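Local coordinates for protein Phikz039 (Pseudomonas phage phikz, PDB 3ZBQ) that is a phage-encoded tubulin-like protein, PhuZ, of the tubulin/FtsZ family, seen here with GDP bound, at residues S155-Y166 with V219-C227. Residues are numbered along the deposited sequence; the frame is centred on the assembly and turned at random.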
loop_
_atom_site.group_PDB
_atom_site.type_symbol
_atom_site.label_atom_id
_atom_site.label_comp_id
_atom_site.label_asym_id
_atom_site.label_seq_id
_atom_site.Cartn_x
_atom_site.Cartn_y
_atom_site.Cartn_z
ATOM N N SER A 155 9.602 4.570 -6.911
ATOM C CA SER A 155 9.639 4.193 -8.327
ATOM C C SER A 155 10.957 4.648 -8.942
ATOM O O SER A 155 11.627 3.892 -9.667
ATOM C CB SER A 155 8.482 4.841 -9.097
ATOM O OG SER A 155 7.217 4.425 -8.611
ATOM N N SER A 156 11.319 5.893 -8.664
ATOM C CA SER A 156 12.535 6.483 -9.208
ATOM C C SER A 156 13.801 5.818 -8.688
ATOM O O SER A 156 14.677 5.462 -9.469
ATOM C CB SER A 156 12.586 7.985 -8.928
ATOM O OG SER A 156 11.486 8.649 -9.519
ATOM N N VAL A 157 13.899 5.662 -7.371
ATOM C CA VAL A 157 15.105 5.128 -6.745
ATOM C C VAL A 157 15.327 3.650 -7.077
ATOM O O VAL A 157 16.457 3.224 -7.358
ATOM C CB VAL A 157 15.079 5.351 -5.216
ATOM C CG1 VAL A 157 16.177 4.556 -4.549
ATOM C CG2 VAL A 157 15.220 6.839 -4.912
ATOM N N SER A 158 14.245 2.873 -7.089
ATOM C CA SER A 158 14.358 1.445 -7.383
ATOM C C SER A 158 14.356 1.168 -8.880
ATOM O O SER A 158 14.627 0.033 -9.295
ATOM C CB SER A 158 13.262 0.629 -6.688
ATOM O OG SER A 158 11.987 0.861 -7.256
ATOM N N LYS A 159 14.054 2.198 -9.676
ATOM C CA LYS A 159 14.038 2.102 -11.145
ATOM C C LYS A 159 13.017 1.099 -11.672
ATOM O O LYS A 159 13.194 0.511 -12.746
ATOM C CB LYS A 159 15.431 1.774 -11.680
ATOM C CG LYS A 159 16.529 2.608 -11.038
ATOM C CD LYS A 159 17.881 2.178 -11.534
ATOM C CE LYS A 159 18.957 2.761 -10.666
ATOM N NZ LYS A 159 20.300 2.524 -11.254
ATOM N N VAL A 160 11.947 0.913 -10.907
ATOM C CA VAL A 160 10.883 -0.019 -11.242
ATOM C C VAL A 160 9.598 0.677 -10.831
ATOM O O VAL A 160 9.506 1.163 -9.698
ATOM C CB VAL A 160 11.009 -1.322 -10.421
ATOM C CG1 VAL A 160 9.789 -2.209 -10.627
ATOM C CG2 VAL A 160 12.281 -2.083 -10.766
ATOM N N PRO A 161 8.605 0.750 -11.735
ATOM C CA PRO A 161 7.348 1.422 -11.370
ATOM C C PRO A 161 6.732 0.792 -10.126
ATOM O O PRO A 161 6.602 -0.433 -10.029
ATOM C CB PRO A 161 6.447 1.177 -12.590
ATOM C CG PRO A 161 7.415 0.954 -13.723
ATOM C CD PRO A 161 8.554 0.197 -13.101
ATOM N N MET A 162 6.378 1.623 -9.156
ATOM C CA MET A 162 5.751 1.111 -7.960
ATOM C C MET A 162 4.259 0.964 -8.215
ATOM O O MET A 162 3.583 1.930 -8.568
ATOM C CB MET A 162 6.006 2.051 -6.773
ATOM C CG MET A 162 5.460 1.507 -5.508
ATOM S SD MET A 162 6.042 2.413 -4.083
ATOM C CE MET A 162 5.086 1.540 -2.856
ATOM N N ILE A 163 3.754 -0.255 -8.054
ATOM C CA ILE A 163 2.361 -0.558 -8.345
ATOM C C ILE A 163 1.545 -0.434 -7.066
ATOM O O ILE A 163 1.808 -1.127 -6.079
ATOM C CB ILE A 163 2.209 -2.000 -8.885
ATOM C CG1 ILE A 163 3.014 -2.189 -10.166
ATOM C CG2 ILE A 163 0.734 -2.355 -9.089
ATOM C CD1 ILE A 163 3.228 -3.646 -10.523
ATOM N N ILE A 164 0.542 0.442 -7.084
ATOM C CA ILE A 164 -0.319 0.596 -5.923
ATOM C C ILE A 164 -1.780 0.283 -6.262
ATOM O O ILE A 164 -2.317 0.716 -7.295
ATOM C CB ILE A 164 -0.185 2.003 -5.276
ATOM C CG1 ILE A 164 -0.778 3.079 -6.185
ATOM C CG2 ILE A 164 1.275 2.320 -4.974
ATOM C CD1 ILE A 164 -0.962 4.438 -5.486
ATOM N N ASN A 165 -2.394 -0.516 -5.395
ATOM C CA ASN A 165 -3.826 -0.760 -5.429
ATOM C C ASN A 165 -4.426 0.132 -4.347
ATOM O O ASN A 165 -4.200 -0.090 -3.152
ATOM C CB ASN A 165 -4.104 -2.246 -5.187
ATOM C CG ASN A 165 -5.576 -2.556 -5.077
ATOM O OD1 ASN A 165 -6.086 -2.796 -3.982
ATOM N ND2 ASN A 165 -6.273 -2.568 -6.210
ATOM N N TYR A 166 -5.163 1.160 -4.769
ATOM C CA TYR A 166 -5.520 2.271 -3.879
ATOM C C TYR A 166 -6.945 2.223 -3.333
ATOM O O TYR A 166 -7.912 1.999 -4.071
ATOM C CB TYR A 166 -5.285 3.610 -4.595
ATOM C CG TYR A 166 -5.697 4.800 -3.746
ATOM C CD1 TYR A 166 -4.891 5.242 -2.708
ATOM C CD2 TYR A 166 -6.894 5.472 -3.984
ATOM C CE1 TYR A 166 -5.258 6.327 -1.920
ATOM C CE2 TYR A 166 -7.274 6.562 -3.202
ATOM C CZ TYR A 166 -6.453 6.984 -2.180
ATOM O OH TYR A 166 -6.824 8.059 -1.391
ATOM N N VAL A 219 9.153 5.694 -15.773
ATOM C CA VAL A 219 9.270 4.866 -14.580
ATOM C C VAL A 219 8.731 5.679 -13.406
ATOM O O VAL A 219 9.399 6.577 -12.888
ATOM C CB VAL A 219 10.713 4.403 -14.333
ATOM C CG1 VAL A 219 10.819 3.665 -13.000
ATOM C CG2 VAL A 219 11.161 3.482 -15.476
ATOM N N GLN A 220 7.501 5.371 -13.016
ATOM C CA GLN A 220 6.775 6.192 -12.051
ATOM C C GLN A 220 5.672 5.355 -11.409
ATOM O O GLN A 220 5.471 4.204 -11.788
ATOM C CB GLN A 220 6.163 7.407 -12.760
ATOM C CG GLN A 220 5.053 7.026 -13.711
ATOM C CD GLN A 220 4.456 8.213 -14.453
ATOM O OE1 GLN A 220 4.924 9.341 -14.329
ATOM N NE2 GLN A 220 3.418 7.949 -15.242
ATOM N N THR A 221 4.955 5.925 -10.444
ATOM C CA THR A 221 3.876 5.192 -9.782
ATOM C C THR A 221 2.793 4.825 -10.791
ATOM O O THR A 221 2.418 5.639 -11.650
ATOM C CB THR A 221 3.241 6.006 -8.644
ATOM O OG1 THR A 221 4.273 6.599 -7.849
ATOM C CG2 THR A 221 2.390 5.105 -7.749
ATOM N N VAL A 222 2.310 3.591 -10.706
ATOM C CA VAL A 222 1.180 3.181 -11.507
ATOM C C VAL A 222 0.110 2.584 -10.610
ATOM O O VAL A 222 0.384 2.187 -9.471
ATOM C CB VAL A 222 1.609 2.188 -12.601
ATOM C CG1 VAL A 222 2.479 2.903 -13.623
ATOM C CG2 VAL A 222 2.357 1.012 -11.973
ATOM N N GLN A 223 -1.122 2.560 -11.102
ATOM C CA GLN A 223 -2.228 2.081 -10.283
ATOM C C GLN A 223 -2.780 0.738 -10.762
ATOM O O GLN A 223 -2.979 0.522 -11.964
ATOM C CB GLN A 223 -3.335 3.141 -10.228
ATOM C CG GLN A 223 -4.465 2.806 -9.285
ATOM C CD GLN A 223 -5.264 4.028 -8.900
ATOM O OE1 GLN A 223 -4.857 5.158 -9.180
ATOM N NE2 GLN A 223 -6.406 3.814 -8.269
ATOM N N LEU A 224 -3.011 -0.169 -9.814
ATOM C CA LEU A 224 -3.560 -1.485 -10.118
ATOM C C LEU A 224 -5.042 -1.530 -9.803
ATOM O O LEU A 224 -5.463 -1.234 -8.676
ATOM C CB LEU A 224 -2.847 -2.575 -9.316
ATOM C CG LEU A 224 -3.544 -3.931 -9.326
ATOM C CD1 LEU A 224 -3.450 -4.540 -10.738
ATOM C CD2 LEU A 224 -2.890 -4.842 -8.311
ATOM N N HIS A 225 -5.826 -1.889 -10.812
ATOM C CA HIS A 225 -7.266 -2.027 -10.663
ATOM C C HIS A 225 -7.664 -3.494 -10.777
ATOM O O HIS A 225 -7.462 -4.123 -11.826
ATOM C CB HIS A 225 -7.992 -1.214 -11.741
ATOM C CG HIS A 225 -7.545 0.213 -11.833
ATOM N ND1 HIS A 225 -8.195 1.241 -11.177
ATOM C CD2 HIS A 225 -6.518 0.785 -12.505
ATOM C CE1 HIS A 225 -7.583 2.384 -11.441
ATOM N NE2 HIS A 225 -6.564 2.133 -12.248
ATOM N N VAL A 226 -8.226 -4.044 -9.706
ATOM C CA VAL A 226 -8.722 -5.414 -9.734
ATOM C C VAL A 226 -10.180 -5.405 -10.178
ATOM O O VAL A 226 -11.038 -4.854 -9.491
ATOM C CB VAL A 226 -8.574 -6.110 -8.370
ATOM C CG1 VAL A 226 -9.116 -7.542 -8.441
ATOM C CG2 VAL A 226 -7.113 -6.128 -7.939
ATOM N N CYS A 227 -10.441 -5.998 -11.342
ATOM C CA CYS A 227 -11.765 -5.928 -11.966
ATOM C C CYS A 227 -12.389 -7.313 -12.037
ATOM O O CYS A 227 -11.729 -8.268 -12.445
ATOM C CB CYS A 227 -11.654 -5.346 -13.382
ATOM S SG CYS A 227 -10.777 -3.758 -13.472
HETATM O O HOH W 1 8.930 8.346 -10.911
HETATM O O HOH W 2 -8.927 -2.651 -7.209
HETATM O O HOH W 3 -6.544 0.934 -7.325
#
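A parallel strand junction in the continuous sheet of this tubulin-like fold pairs Ile163 and Ile164 with Val222 and Gln223, so that strand 222-227 of the C-terminal domain lies beside strand 163-168, while the latter bonds on its other edge to Ser129 and Val131. Val222 N donates to Met162 O, Ile164 N donates to Val222 O at 3.0 Å, and Leu224 N donates to Ile164 O at 2.8 Å, all three nearly straight at the hydrogen. Beyond Asn165 and Leu224 the strands diverge and the ladder passes to a side chain: Asn165 ND2 reaches Leu224 O at 2.9 Å, arriving above the carbonyl plane. With CG anti to the backbone N (chi1 175°), the amide of Asn165 extends across to strand 222-227; OD1 bonds to His167, and ND2 also gives a hydrogen to a water held by Val226 N. A second water joins Tyr166 N to Leu224 O. On one face of the sheet, Ile163 spreads its branches over two neighbours, CG1 against Val222 CG2 at 3.7 Å and CG2 against Leu224 CB at 3.6 Å. On the other, Ile164 lies against the methyl CG2 of Thr221, with Phe151 of helix 138-158 touching both residues. Upstream, a Schellman motif with Lys159 at C-prime ends that helix, and Val219 CG1 packs into the turn, 3.4 Å from Ser155 O and 4.1 Å from Pro161 CD. Ser155 OG accepts from Met162 N at 3.0 Å and bonds to Phe151 O, tying the helix end to the residue just before the strand. The central pairing thus rests on direct backbone bonds between buried residues, whereas at the diverging end one amide and two waters bridge the strands, so that Leu224 O takes Asn165 ND2 and a water in place of a direct bond from Tyr166 N.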